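Local structure of acetyl xylan esterase (Paenibacillus sp. R4, 6AGQ) at residues 9-14 and 281-286; 16-21 and 255-260; 66-71 and 125-130. The protein is a cold-active acetyl xylan esterase of the alpha/beta-hydrolase clan that probably removes acetyl groups from xylan by ester hydrolysis. One frame throughout, in Å; residues are numbered along the deposited sequence.

Contact 1: residues 9-14 and 281-286; sequences SQLQDY and TCFAAY
L11 and F283 carry the meeting of the N-terminal helix and its type I beta turn, L11 to Y14, with helix 279-286. That helix is the helical part of the beta-alpha-beta crossover joining strands 265-271 and 293-298 at one margin of the alpha/beta-hydrolase sheet. The tight part lies over the F283 ring: L11 C sits 4.0 Å above its plane, displaced toward the rim, and the backbone N of Q12 lies over the same face. The L11 and F283 side chains cross at about a right angle, with L11 CB 3.6 Å from F283 CD2. A broad flat ring suits this place because its face can take the C-N part of a peptide group; it also meets I270 of the sheet. An alanine here would probably open a gap between turn and helix, leaving L11 CB without the ring it rests on. On the solvent side, CB is the atom of the Q12 side chain that approaches, 4.1 Å from F283 CE1, and the amide end leads off. Y14 CE2 lies 4.1 Å from A284 CB; the Y14 hydroxyl bonds to H213. L11 O lies 3.5 Å from F283 CB and accepts the turn's own bond from Y14 N (3.1 Å).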
ATOM      1  N   SER A   9      11.787  23.081 -18.131  1.00 47.00           N
ATOM      2  CA  SER A   9      12.072  23.950 -19.318  1.00 47.41           C
ATOM      3  C   SER A   9      11.784  23.229 -20.656  1.00 47.02           C
ATOM      4  O   SER A   9      11.422  23.874 -21.650  1.00 45.21           O
ATOM      5  CB  SER A   9      13.466  24.566 -19.279  1.00 49.32           C
ATOM      6  OG  SER A   9      14.378  23.720 -19.924  1.00 50.04           O
ATOM      7  N   GLN A  10      11.909  21.902 -20.651  1.00 42.67           N
ATOM      8  CA  GLN A  10      11.421  21.088 -21.756  1.00 49.01           C
ATOM      9  C   GLN A  10       9.884  21.036 -21.809  1.00 46.22           C
ATOM     10  O   GLN A  10       9.362  20.976 -22.896  1.00 48.12           O
ATOM     11  CB  GLN A  10      12.005  19.637 -21.740  1.00 51.94           C
ATOM     12  CG  GLN A  10      13.390  19.503 -22.375  1.00 56.12           C
ATOM     13  CD  GLN A  10      14.037  18.147 -22.131  1.00 65.09           C
ATOM     14  OE1 GLN A  10      13.377  17.182 -21.708  1.00 72.72           O
ATOM     15  NE2 GLN A  10      15.336  18.064 -22.400  1.00 64.28           N
ATOM     16  N   LEU A  11       9.178  20.999 -20.666  1.00 43.76           N
ATOM     17  CA  LEU A  11       7.696  21.031 -20.670  1.00 43.14           C
ATOM     18  C   LEU A  11       7.193  22.194 -21.505  1.00 45.48           C
ATOM     19  O   LEU A  11       6.315  21.992 -22.313  1.00 38.85           O
ATOM     20  CB  LEU A  11       7.085  21.115 -19.249  1.00 41.97           C
ATOM     21  CG  LEU A  11       6.973  19.764 -18.500  1.00 39.68           C
ATOM     22  CD1 LEU A  11       6.497  19.889 -17.062  1.00 39.78           C
ATOM     23  CD2 LEU A  11       6.098  18.780 -19.256  1.00 40.57           C
ATOM     24  N   GLN A  12       7.804  23.375 -21.377  1.00 44.44           N
ATOM     25  CA  GLN A  12       7.281  24.593 -22.006  1.00 46.28           C
ATOM     26  C   GLN A  12       7.760  24.879 -23.448  1.00 46.18           C
ATOM     27  O   GLN A  12       7.249  25.774 -24.120  1.00 43.04           O
ATOM     28  CB  GLN A  12       7.464  25.819 -21.074  1.00 57.39           C
ATOM     29  CG  GLN A  12       8.835  26.104 -20.489  1.00 60.16           C
ATOM     30  CD  GLN A  12       8.832  27.277 -19.505  1.00 67.00           C
ATOM     31  OE1 GLN A  12       9.183  27.118 -18.331  1.00 62.42           O
ATOM     32  NE2 GLN A  12       8.439  28.463 -19.984  1.00 68.17           N
ATOM     33  N   ASP A  13       8.710  24.109 -23.938  1.00 45.24           N
ATOM     34  CA  ASP A  13       9.003  24.062 -25.375  1.00 47.20           C
ATOM     35  C   ASP A  13       8.282  22.872 -26.019  1.00 46.07           C
ATOM     36  O   ASP A  13       8.522  22.591 -27.210  1.00 44.61           O
ATOM     37  CB  ASP A  13      10.505  23.838 -25.629  1.00 52.79           C
ATOM     38  CG  ASP A  13      11.397  25.022 -25.225  1.00 56.52           C
ATOM     39  OD1 ASP A  13      10.905  26.126 -24.881  1.00 57.23           O
ATOM     40  OD2 ASP A  13      12.637  24.807 -25.272  1.00 51.78           O
ATOM     41  N   TYR A  14       7.449  22.147 -25.244  1.00 41.18           N
ATOM     42  CA  TYR A  14       6.854  20.880 -25.698  1.00 37.00           C
ATOM     43  C   TYR A  14       5.615  21.153 -26.539  1.00 37.55           C
ATOM     44  O   TYR A  14       4.564  21.535 -26.034  1.00 39.71           O
ATOM     45  CB  TYR A  14       6.526  19.919 -24.541  1.00 35.12           C
ATOM     46  CG  TYR A  14       6.025  18.555 -25.011  1.00 36.09           C
ATOM     47  CD1 TYR A  14       6.712  17.817 -25.981  1.00 36.34           C
ATOM     48  CD2 TYR A  14       4.855  18.001 -24.487  1.00 34.39           C
ATOM     49  CE1 TYR A  14       6.253  16.566 -26.403  1.00 34.81           C
ATOM     50  CE2 TYR A  14       4.389  16.758 -24.905  1.00 31.30           C
ATOM     51  CZ  TYR A  14       5.063  16.038 -25.853  1.00 34.94           C
ATOM     52  OH  TYR A  14       4.537  14.796 -26.276  1.00 33.86           O
ATOM     53  N   THR A 281       0.981  16.509 -20.972  1.00 28.00           N
ATOM     54  CA  THR A 281      -0.229  16.500 -21.807  1.00 29.90           C
ATOM     55  C   THR A 281      -0.974  17.855 -21.691  1.00 30.62           C
ATOM     56  O   THR A 281      -1.554  18.346 -22.644  1.00 30.04           O
ATOM     57  CB  THR A 281      -1.144  15.293 -21.517  1.00 34.09           C
ATOM     58  OG1 THR A 281      -1.646  15.304 -20.158  1.00 35.99           O
ATOM     59  CG2 THR A 281      -0.381  13.986 -21.818  1.00 33.96           C
ATOM     60  N   CYS A 282      -0.902  18.458 -20.518  1.00 30.28           N
ATOM     61  CA  CYS A 282      -1.462  19.775 -20.262  1.00 29.54           C
ATOM     62  C   CYS A 282      -0.678  20.821 -21.035  1.00 26.58           C
ATOM     63  O   CYS A 282      -1.295  21.638 -21.737  1.00 28.36           O
ATOM     64  CB  CYS A 282      -1.494  20.041 -18.771  1.00 27.87           C
ATOM     65  SG  CYS A 282      -2.711  18.978 -17.937  1.00 35.06           S
ATOM     66  N   PHE A 283       0.657  20.767 -20.946  1.00 26.50           N
ATOM     67  CA  PHE A 283       1.544  21.656 -21.704  1.00 26.25           C
ATOM     68  C   PHE A 283       1.394  21.547 -23.221  1.00 27.89           C
ATOM     69  O   PHE A 283       1.360  22.591 -23.909  1.00 26.23           O
ATOM     70  CB  PHE A 283       3.015  21.556 -21.269  1.00 28.54           C
ATOM     71  CG  PHE A 283       3.396  22.575 -20.224  1.00 27.43           C
ATOM     72  CD1 PHE A 283       3.463  23.911 -20.548  1.00 28.82           C
ATOM     73  CD2 PHE A 283       3.632  22.201 -18.885  1.00 28.21           C
ATOM     74  CE1 PHE A 283       3.784  24.856 -19.580  1.00 29.22           C
ATOM     75  CE2 PHE A 283       3.946  23.141 -17.916  1.00 28.42           C
ATOM     76  CZ  PHE A 283       4.024  24.467 -18.265  1.00 27.87           C
ATOM     77  N   ALA A 284       1.194  20.330 -23.725  1.00 26.21           N
ATOM     78  CA  ALA A 284       0.954  20.104 -25.123  1.00 26.38           C
ATOM     79  C   ALA A 284      -0.240  20.854 -25.711  1.00 27.66           C
ATOM     80  O   ALA A 284      -0.137  21.408 -26.830  1.00 27.65           O
ATOM     81  CB  ALA A 284       0.789  18.604 -25.370  1.00 31.22           C
ATOM     82  N   ALA A 285      -1.390  20.823 -25.029  1.00 24.22           N
ATOM     83  CA  ALA A 285      -2.522  21.704 -25.412  1.00 27.71           C
ATOM     84  C   ALA A 285      -2.215  23.223 -25.197  1.00 28.75           C
ATOM     85  O   ALA A 285      -2.387  24.012 -26.140  1.00 31.99           O
ATOM     86  CB  ALA A 285      -3.834  21.301 -24.679  1.00 28.38           C
ATOM     87  N   TYR A 286      -1.750  23.614 -24.001  1.00 28.67           N
ATOM     88  CA  TYR A 286      -1.325  25.027 -23.698  1.00 28.77           C
ATOM     89  C   TYR A 286      -0.422  25.606 -24.800  1.00 27.29           C
ATOM     90  O   TYR A 286      -0.649  26.686 -25.294  1.00 24.82           O
ATOM     91  CB  TYR A 286      -0.578  25.090 -22.337  1.00 31.60           C
ATOM     92  CG  TYR A 286      -0.121  26.485 -21.926  1.00 29.11           C
ATOM     93  CD1 TYR A 286      -1.052  27.406 -21.488  1.00 27.73           C
ATOM     94  CD2 TYR A 286       1.218  26.892 -22.011  1.00 29.52           C
ATOM     95  CE1 TYR A 286      -0.706  28.667 -21.136  1.00 27.47           C
ATOM     96  CE2 TYR A 286       1.589  28.184 -21.653  1.00 26.94           C
ATOM     97  CZ  TYR A 286       0.604  29.071 -21.208  1.00 29.64           C
ATOM     98  OH  TYR A 286       0.819  30.400 -20.806  1.00 29.50           O
TER

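Contact 2: residues 16-21 and 255-260; sequences PELTNE and GMNMAS
T19 and N257 supply the hydrogen bonds, and one asparagine amide uses both its ends. N257 OD1 accepts from T19 N at 3.3 Å; T19 N lies in the carbonyl plane, on a lone pair, though the bond is bent to 142°. N257 ND2 donates to T19 OG1 at 2.9 Å, a straighter bond (161°) close to the amide plane. OD1 takes the N-H of T19 and ND2 gives to the carbonyl of S251, which together fix which end of this buried amide is which; asparagine suits the place because it offers a donor and an acceptor side by side. The amide of N20 stacks on it, the two planes 14° apart, while N20 OD1 turns to R261. The contact thus ties the loop between helices 8-11 and 24-36 to helix 255-259, which precedes strand 265-271 of the alpha/beta-hydrolase sheet. T19's side chain lies about 4 Å from a bound zinc ion. Apolar packing does the rest. The flexible M256 bends at chi3, which sets CE 3.6 Å from E17 O and 4.0 Å from T19 CG2, and its SD lies 3.8 Å from P16 CG. L18 runs antiparallel alongside N257, CD2 3.4 Å from N257 OD1, with CD1 beside S260.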
ATOM      1  N   PRO A  16       4.155  18.954 -29.454  1.00 32.51           N
ATOM      2  CA  PRO A  16       4.092  17.821 -30.384  1.00 36.29           C
ATOM      3  C   PRO A  16       3.173  18.099 -31.575  1.00 36.75           C
ATOM      4  O   PRO A  16       2.393  19.048 -31.538  1.00 42.64           O
ATOM      5  CB  PRO A  16       3.492  16.700 -29.511  1.00 37.23           C
ATOM      6  CG  PRO A  16       2.612  17.458 -28.551  1.00 33.37           C
ATOM      7  CD  PRO A  16       3.274  18.760 -28.299  1.00 31.26           C
ATOM      8  N   GLU A  17       3.255  17.277 -32.612  1.00 38.58           N
ATOM      9  CA  GLU A  17       2.483  17.463 -33.855  1.00 42.29           C
ATOM     10  C   GLU A  17       0.966  17.286 -33.613  1.00 40.17           C
ATOM     11  O   GLU A  17       0.528  16.447 -32.811  1.00 41.89           O
ATOM     12  CB  GLU A  17       3.053  16.527 -34.981  1.00 50.99           C
ATOM     13  CG  GLU A  17       2.058  15.682 -35.802  1.00 62.11           C
ATOM     14  CD  GLU A  17       2.709  14.714 -36.833  1.00 71.23           C
ATOM     15  OE1 GLU A  17       3.889  14.309 -36.701  1.00 78.68           O
ATOM     16  OE2 GLU A  17       2.024  14.328 -37.807  1.00 70.47           O
ATOM     17  N   LEU A  18       0.150  18.096 -34.272  1.00 39.04           N
ATOM     18  CA  LEU A  18      -1.294  17.879 -34.191  1.00 38.79           C
ATOM     19  C   LEU A  18      -1.698  16.535 -34.866  1.00 39.71           C
ATOM     20  O   LEU A  18      -1.109  16.085 -35.832  1.00 40.34           O
ATOM     21  CB  LEU A  18      -2.087  19.049 -34.774  1.00 36.81           C
ATOM     22  CG  LEU A  18      -1.892  20.398 -34.066  1.00 38.28           C
ATOM     23  CD1 LEU A  18      -2.510  21.533 -34.892  1.00 39.26           C
ATOM     24  CD2 LEU A  18      -2.488  20.377 -32.656  1.00 38.31           C
ATOM     25  N   THR A  19      -2.711  15.902 -34.295  1.00 37.70           N
ATOM     26  CA  THR A  19      -3.212  14.650 -34.766  1.00 34.29           C
ATOM     27  C   THR A  19      -4.564  14.814 -35.428  1.00 31.11           C
ATOM     28  O   THR A  19      -5.169  13.799 -35.781  1.00 26.08           O
ATOM     29  CB  THR A  19      -3.370  13.730 -33.559  1.00 36.31           C
ATOM     30  OG1 THR A  19      -4.327  14.303 -32.636  1.00 29.97           O
ATOM     31  CG2 THR A  19      -1.967  13.553 -32.861  1.00 38.36           C
ATOM     32  N   ASN A  20      -5.086  16.050 -35.530  1.00 26.44           N
ATOM     33  CA  ASN A  20      -6.352  16.224 -36.250  1.00 30.98           C
ATOM     34  C   ASN A  20      -6.269  15.673 -37.693  1.00 36.17           C
ATOM     35  O   ASN A  20      -5.330  15.971 -38.422  1.00 33.84           O
ATOM     36  CB  ASN A  20      -6.893  17.653 -36.248  1.00 31.94           C
ATOM     37  CG  ASN A  20      -5.854  18.741 -36.611  1.00 34.02           C
ATOM     38  OD1 ASN A  20      -6.061  19.918 -36.260  1.00 33.91           O
ATOM     39  ND2 ASN A  20      -4.768  18.377 -37.292  1.00 31.61           N
ATOM     40  N   GLU A  21      -7.240  14.839 -38.053  1.00 39.35           N
ATOM     41  CA  GLU A  21      -7.384  14.357 -39.410  1.00 39.13           C
ATOM     42  C   GLU A  21      -7.782  15.544 -40.275  1.00 41.85           C
ATOM     43  O   GLU A  21      -8.138  16.635 -39.737  1.00 32.16           O
ATOM     44  CB  GLU A  21      -8.512  13.335 -39.482  1.00 42.84           C
ATOM     45  CG  GLU A  21      -8.316  12.091 -38.635  1.00 45.13           C
ATOM     46  CD  GLU A  21      -7.333  11.122 -39.251  1.00 48.88           C
ATOM     47  OE1 GLU A  21      -7.713  10.408 -40.210  1.00 67.02           O
ATOM     48  OE2 GLU A  21      -6.187  11.049 -38.769  1.00 49.67           O
ATOM     49  N   GLY A 255      -8.093  17.608 -26.694  1.00 27.07           N
ATOM     50  CA  GLY A 255      -7.926  19.013 -26.295  1.00 28.31           C
ATOM     51  C   GLY A 255      -6.755  19.755 -26.945  1.00 28.26           C
ATOM     52  O   GLY A 255      -6.830  20.951 -27.157  1.00 29.05           O
ATOM     53  N   MET A 256      -5.681  19.056 -27.250  1.00 27.33           N
ATOM     54  CA  MET A 256      -4.577  19.631 -28.021  1.00 31.54           C
ATOM     55  C   MET A 256      -5.009  20.129 -29.429  1.00 30.62           C
ATOM     56  O   MET A 256      -4.653  21.226 -29.871  1.00 30.72           O
ATOM     57  CB  MET A 256      -3.511  18.558 -28.136  1.00 37.29           C
ATOM     58  CG  MET A 256      -2.284  18.900 -28.964  1.00 47.23           C
ATOM     59  SD  MET A 256      -1.147  17.524 -28.747  1.00 45.61           S
ATOM     60  CE  MET A 256      -1.702  16.327 -29.965  1.00 54.68           C
ATOM     61  N   ASN A 257      -5.809  19.337 -30.128  1.00 27.01           N
ATOM     62  CA  ASN A 257      -6.418  19.800 -31.373  1.00 27.30           C
ATOM     63  C   ASN A 257      -7.471  20.901 -31.186  1.00 30.33           C
ATOM     64  O   ASN A 257      -7.564  21.763 -32.068  1.00 27.76           O
ATOM     65  CB  ASN A 257      -7.029  18.616 -32.149  1.00 26.08           C
ATOM     66  CG  ASN A 257      -5.997  17.602 -32.533  1.00 26.46           C
ATOM     67  OD1 ASN A 257      -4.845  17.950 -32.852  1.00 28.92           O
ATOM     68  ND2 ASN A 257      -6.383  16.334 -32.509  1.00 30.28           N
ATOM     69  N   MET A 258      -8.318  20.834 -30.113  1.00 26.90           N
ATOM     70  CA  MET A 258      -9.205  21.965 -29.783  1.00 29.53           C
ATOM     71  C   MET A 258      -8.453  23.273 -29.496  1.00 28.03           C
ATOM     72  O   MET A 258      -8.851  24.360 -29.986  1.00 29.89           O
ATOM     73  CB  MET A 258     -10.059  21.677 -28.517  1.00 32.27           C
ATOM     74  CG  MET A 258     -10.959  20.480 -28.633  1.00 32.79           C
ATOM     75  SD  MET A 258     -12.055  20.734 -30.001  1.00 34.10           S
ATOM     76  CE  MET A 258     -12.764  19.079 -30.041  1.00 38.46           C
ATOM     77  N   ALA A 259      -7.389  23.171 -28.693  1.00 29.00           N
ATOM     78  CA  ALA A 259      -6.514  24.351 -28.333  1.00 34.50           C
ATOM     79  C   ALA A 259      -6.045  25.153 -29.533  1.00 32.53           C
ATOM     80  O   ALA A 259      -5.950  26.364 -29.490  1.00 29.32           O
ATOM     81  CB  ALA A 259      -5.280  23.908 -27.559  1.00 34.97           C
ATOM     82  N   SER A 260      -5.800  24.443 -30.622  1.00 34.75           N
ATOM     83  CA  SER A 260      -5.335  25.049 -31.883  1.00 35.00           C
ATOM     84  C   SER A 260      -6.411  25.971 -32.534  1.00 31.78           C
ATOM     85  O   SER A 260      -6.102  26.766 -33.394  1.00 27.76           O
ATOM     86  CB  SER A 260      -4.951  23.893 -32.811  1.00 35.86           C
ATOM     87  OG  SER A 260      -5.130  24.249 -34.132  1.00 55.96           O
TER

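Contact 3: residues 66-71 and 125-130; sequences DGTPIH and GVTPDR
H71, near the start of strand 69-77, and T127, in the loop that follows strand 114-118, bring two segments of the chain together where this end of the alpha/beta-hydrolase sheet gives way to loops. The segments run in nearly opposite directions, yet both hydrogen bonds between them are accepted by a side chain, the T127 hydroxyl. T127 OG1 accepts from H71 N at 3.0 Å, almost straight at 165°, and from H71 ND1 at 3.0 Å (153°), the hydroxyl lying in the ring plane. CG of H71 is anti to its carbonyl carbon (chi1 -59°), which puts it beside the backbone N, and the turn about chi2 directs ND1 to the oxygen that H71 N already meets. V126 CG2 sits over one ring face, 3.5 Å from the centroid of the H71 ring, a CH-pi contact.

At the other end D66 closes an Asx turn. Its OD1 accepts from T68 N (3.3 Å) and, from the same face of the carboxylate, from T68 OG1 (2.7 Å). G67 suits the turn because at its backbone angles a CB would be jammed against the preceding carbonyl O. T68 OG1 also lies 3.5 Å from R130 CB. P128 CG sits 3.5 Å above the guanidinium plane of R130, whose NH2 bonds to Y133 O of the second subunit.

The acidic groups need help: D66 OD2 and D129 OD1 are 4.9 Å apart, and R121 forms salt bridges with both residues, probably easing their repulsion. T127 OG1 also bonds to D119 OD2; since it accepts twice from H71, its own proton probably goes to that carboxylate, and the negative charge would make the hydroxyl a stronger acceptor for the histidine.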
ATOM      1  N   ASP A  66     -29.549  14.799 -29.030  1.00 34.68           N
ATOM      2  CA  ASP A  66     -30.320  13.554 -29.155  1.00 37.02           C
ATOM      3  C   ASP A  66     -31.553  13.473 -28.195  1.00 35.02           C
ATOM      4  O   ASP A  66     -32.137  12.420 -27.994  1.00 30.88           O
ATOM      5  CB  ASP A  66     -29.387  12.302 -29.030  1.00 38.46           C
ATOM      6  CG  ASP A  66     -28.875  12.053 -27.562  1.00 42.99           C
ATOM      7  OD1 ASP A  66     -29.077  12.937 -26.685  1.00 37.97           O
ATOM      8  OD2 ASP A  66     -28.265  10.967 -27.280  1.00 43.81           O
ATOM      9  N   GLY A  67     -31.968  14.576 -27.615  1.00 31.70           N
ATOM     10  CA  GLY A  67     -33.113  14.532 -26.691  1.00 37.31           C
ATOM     11  C   GLY A  67     -32.841  14.194 -25.220  1.00 35.85           C
ATOM     12  O   GLY A  67     -33.761  14.213 -24.433  1.00 38.27           O
ATOM     13  N   THR A  68     -31.611  13.845 -24.831  1.00 34.03           N
ATOM     14  CA  THR A  68     -31.287  13.645 -23.387  1.00 32.00           C
ATOM     15  C   THR A  68     -31.564  14.957 -22.551  1.00 31.40           C
ATOM     16  O   THR A  68     -31.099  16.007 -22.932  1.00 29.72           O
ATOM     17  CB  THR A  68     -29.786  13.291 -23.246  1.00 33.21           C
ATOM     18  OG1 THR A  68     -29.426  12.240 -24.152  1.00 35.79           O
ATOM     19  CG2 THR A  68     -29.426  12.890 -21.850  1.00 31.08           C
ATOM     20  N   PRO A  69     -32.305  14.887 -21.430  1.00 31.72           N
ATOM     21  CA  PRO A  69     -32.513  16.066 -20.595  1.00 33.56           C
ATOM     22  C   PRO A  69     -31.283  16.384 -19.755  1.00 32.67           C
ATOM     23  O   PRO A  69     -30.961  15.622 -18.854  1.00 32.46           O
ATOM     24  CB  PRO A  69     -33.709  15.673 -19.673  1.00 32.04           C
ATOM     25  CG  PRO A  69     -33.711  14.189 -19.661  1.00 35.15           C
ATOM     26  CD  PRO A  69     -33.063  13.716 -20.940  1.00 34.98           C
ATOM     27  N   ILE A  70     -30.607  17.492 -20.052  1.00 27.14           N
ATOM     28  CA  ILE A  70     -29.401  17.860 -19.313  1.00 26.75           C
ATOM     29  C   ILE A  70     -29.813  18.723 -18.144  1.00 27.05           C
ATOM     30  O   ILE A  70     -30.404  19.750 -18.348  1.00 25.77           O
ATOM     31  CB  ILE A  70     -28.421  18.670 -20.177  1.00 26.77           C
ATOM     32  CG1 ILE A  70     -28.203  18.036 -21.591  1.00 28.17           C
ATOM     33  CG2 ILE A  70     -27.153  18.933 -19.408  1.00 26.27           C
ATOM     34  CD1 ILE A  70     -27.913  16.535 -21.629  1.00 32.21           C
ATOM     35  N   HIS A  71     -29.514  18.305 -16.926  1.00 28.88           N
ATOM     36  CA  HIS A  71     -29.800  19.115 -15.736  1.00 29.43           C
ATOM     37  C   HIS A  71     -28.680  20.050 -15.291  1.00 28.54           C
ATOM     38  O   HIS A  71     -27.482  19.819 -15.496  1.00 31.81           O
ATOM     39  CB  HIS A  71     -30.197  18.231 -14.573  1.00 32.81           C
ATOM     40  CG  HIS A  71     -31.386  17.400 -14.865  1.00 34.29           C
ATOM     41  ND1 HIS A  71     -31.305  16.250 -15.621  1.00 39.86           N
ATOM     42  CD2 HIS A  71     -32.697  17.587 -14.594  1.00 35.64           C
ATOM     43  CE1 HIS A  71     -32.510  15.735 -15.761  1.00 38.70           C
ATOM     44  NE2 HIS A  71     -33.373  16.534 -15.166  1.00 33.89           N
ATOM     45  N   GLY A 125     -25.060  11.879 -11.756  1.00 24.87           N
ATOM     46  CA  GLY A 125     -26.150  12.860 -11.592  1.00 28.78           C
ATOM     47  C   GLY A 125     -27.491  12.278 -11.976  1.00 25.91           C
ATOM     48  O   GLY A 125     -27.658  11.027 -12.134  1.00 24.88           O
ATOM     49  N   VAL A 126     -28.455  13.179 -12.068  1.00 27.62           N
ATOM     50  CA  VAL A 126     -29.813  12.815 -12.507  1.00 28.23           C
ATOM     51  C   VAL A 126     -29.926  12.835 -14.051  1.00 26.14           C
ATOM     52  O   VAL A 126     -30.979  12.540 -14.579  1.00 29.22           O
ATOM     53  CB  VAL A 126     -30.916  13.690 -11.830  1.00 31.27           C
ATOM     54  CG1 VAL A 126     -30.732  13.721 -10.313  1.00 33.57           C
ATOM     55  CG2 VAL A 126     -30.970  15.098 -12.393  1.00 36.92           C
ATOM     56  N   THR A 127     -28.878  13.240 -14.762  1.00 23.76           N
ATOM     57  CA  THR A 127     -28.902  13.335 -16.246  1.00 21.40           C
ATOM     58  C   THR A 127     -28.452  12.015 -16.851  1.00 22.84           C
ATOM     59  O   THR A 127     -27.286  11.611 -16.666  1.00 24.95           O
ATOM     60  CB  THR A 127     -27.985  14.424 -16.705  1.00 21.65           C
ATOM     61  OG1 THR A 127     -28.397  15.683 -16.114  1.00 25.98           O
ATOM     62  CG2 THR A 127     -27.972  14.526 -18.249  1.00 22.53           C
ATOM     63  N   PRO A 128     -29.352  11.300 -17.525  1.00 23.40           N
ATOM     64  CA  PRO A 128     -28.990   9.993 -18.088  1.00 27.23           C
ATOM     65  C   PRO A 128     -28.265  10.149 -19.443  1.00 29.30           C
ATOM     66  O   PRO A 128     -28.001  11.270 -19.824  1.00 25.02           O
ATOM     67  CB  PRO A 128     -30.337   9.338 -18.306  1.00 26.91           C
ATOM     68  CG  PRO A 128     -31.255  10.443 -18.567  1.00 25.48           C
ATOM     69  CD  PRO A 128     -30.709  11.685 -17.909  1.00 25.27           C
ATOM     70  N   ASP A 129     -27.931   9.022 -20.107  1.00 30.24           N
ATOM     71  CA  ASP A 129     -27.284   9.007 -21.415  1.00 33.06           C
ATOM     72  C   ASP A 129     -28.117   8.201 -22.381  1.00 32.21           C
ATOM     73  O   ASP A 129     -28.060   6.995 -22.358  1.00 31.29           O
ATOM     74  CB  ASP A 129     -25.899   8.353 -21.323  1.00 32.80           C
ATOM     75  CG  ASP A 129     -25.131   8.312 -22.708  1.00 37.87           C
ATOM     76  OD1 ASP A 129     -25.499   9.080 -23.648  1.00 34.27           O
ATOM     77  OD2 ASP A 129     -24.147   7.504 -22.832  1.00 36.11           O
ATOM     78  N   ARG A 130     -28.816   8.866 -23.282  1.00 33.90           N
ATOM     79  CA  ARG A 130     -29.708   8.176 -24.223  1.00 36.66           C
ATOM     80  C   ARG A 130     -29.057   7.677 -25.500  1.00 34.22           C
ATOM     81  O   ARG A 130     -29.751   7.135 -26.330  1.00 35.20           O
ATOM     82  CB  ARG A 130     -30.863   9.113 -24.623  1.00 42.85           C
ATOM     83  CG  ARG A 130     -31.752   9.506 -23.459  1.00 49.14           C
ATOM     84  CD  ARG A 130     -33.145   8.897 -23.480  1.00 53.85           C
ATOM     85  NE  ARG A 130     -33.829   9.206 -22.213  1.00 57.96           N
ATOM     86  CZ  ARG A 130     -33.622   8.575 -21.042  1.00 61.48           C
ATOM     87  NH1 ARG A 130     -34.303   8.952 -19.958  1.00 68.37           N
ATOM     88  NH2 ARG A 130     -32.751   7.570 -20.922  1.00 58.54           N
TER

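How the contacts relate
Contacts 1 and 2 are neighbours, their centres 13 Å apart, and they pack against each other: A285 O of helix 279-286 lies 3.2 Å from A259 CB of helix 255-259, and P16 CG meets A284 CB. In both, the N-terminal chain lies against helices from late in the sequence. Contact 1 is the more buried and relies on apolar packing, with no hydrogen bond between its segments, whereas the partly buried contact 2 adds a bonded amide. Contact 3, also partly buried, lies on the opposite side of the chain's centre, about 17 Å from contact 2 between nearest atoms. It joins a strand to a loop beside a cluster of D66, D129 and R121 and, unlike the others, touches a second subunit.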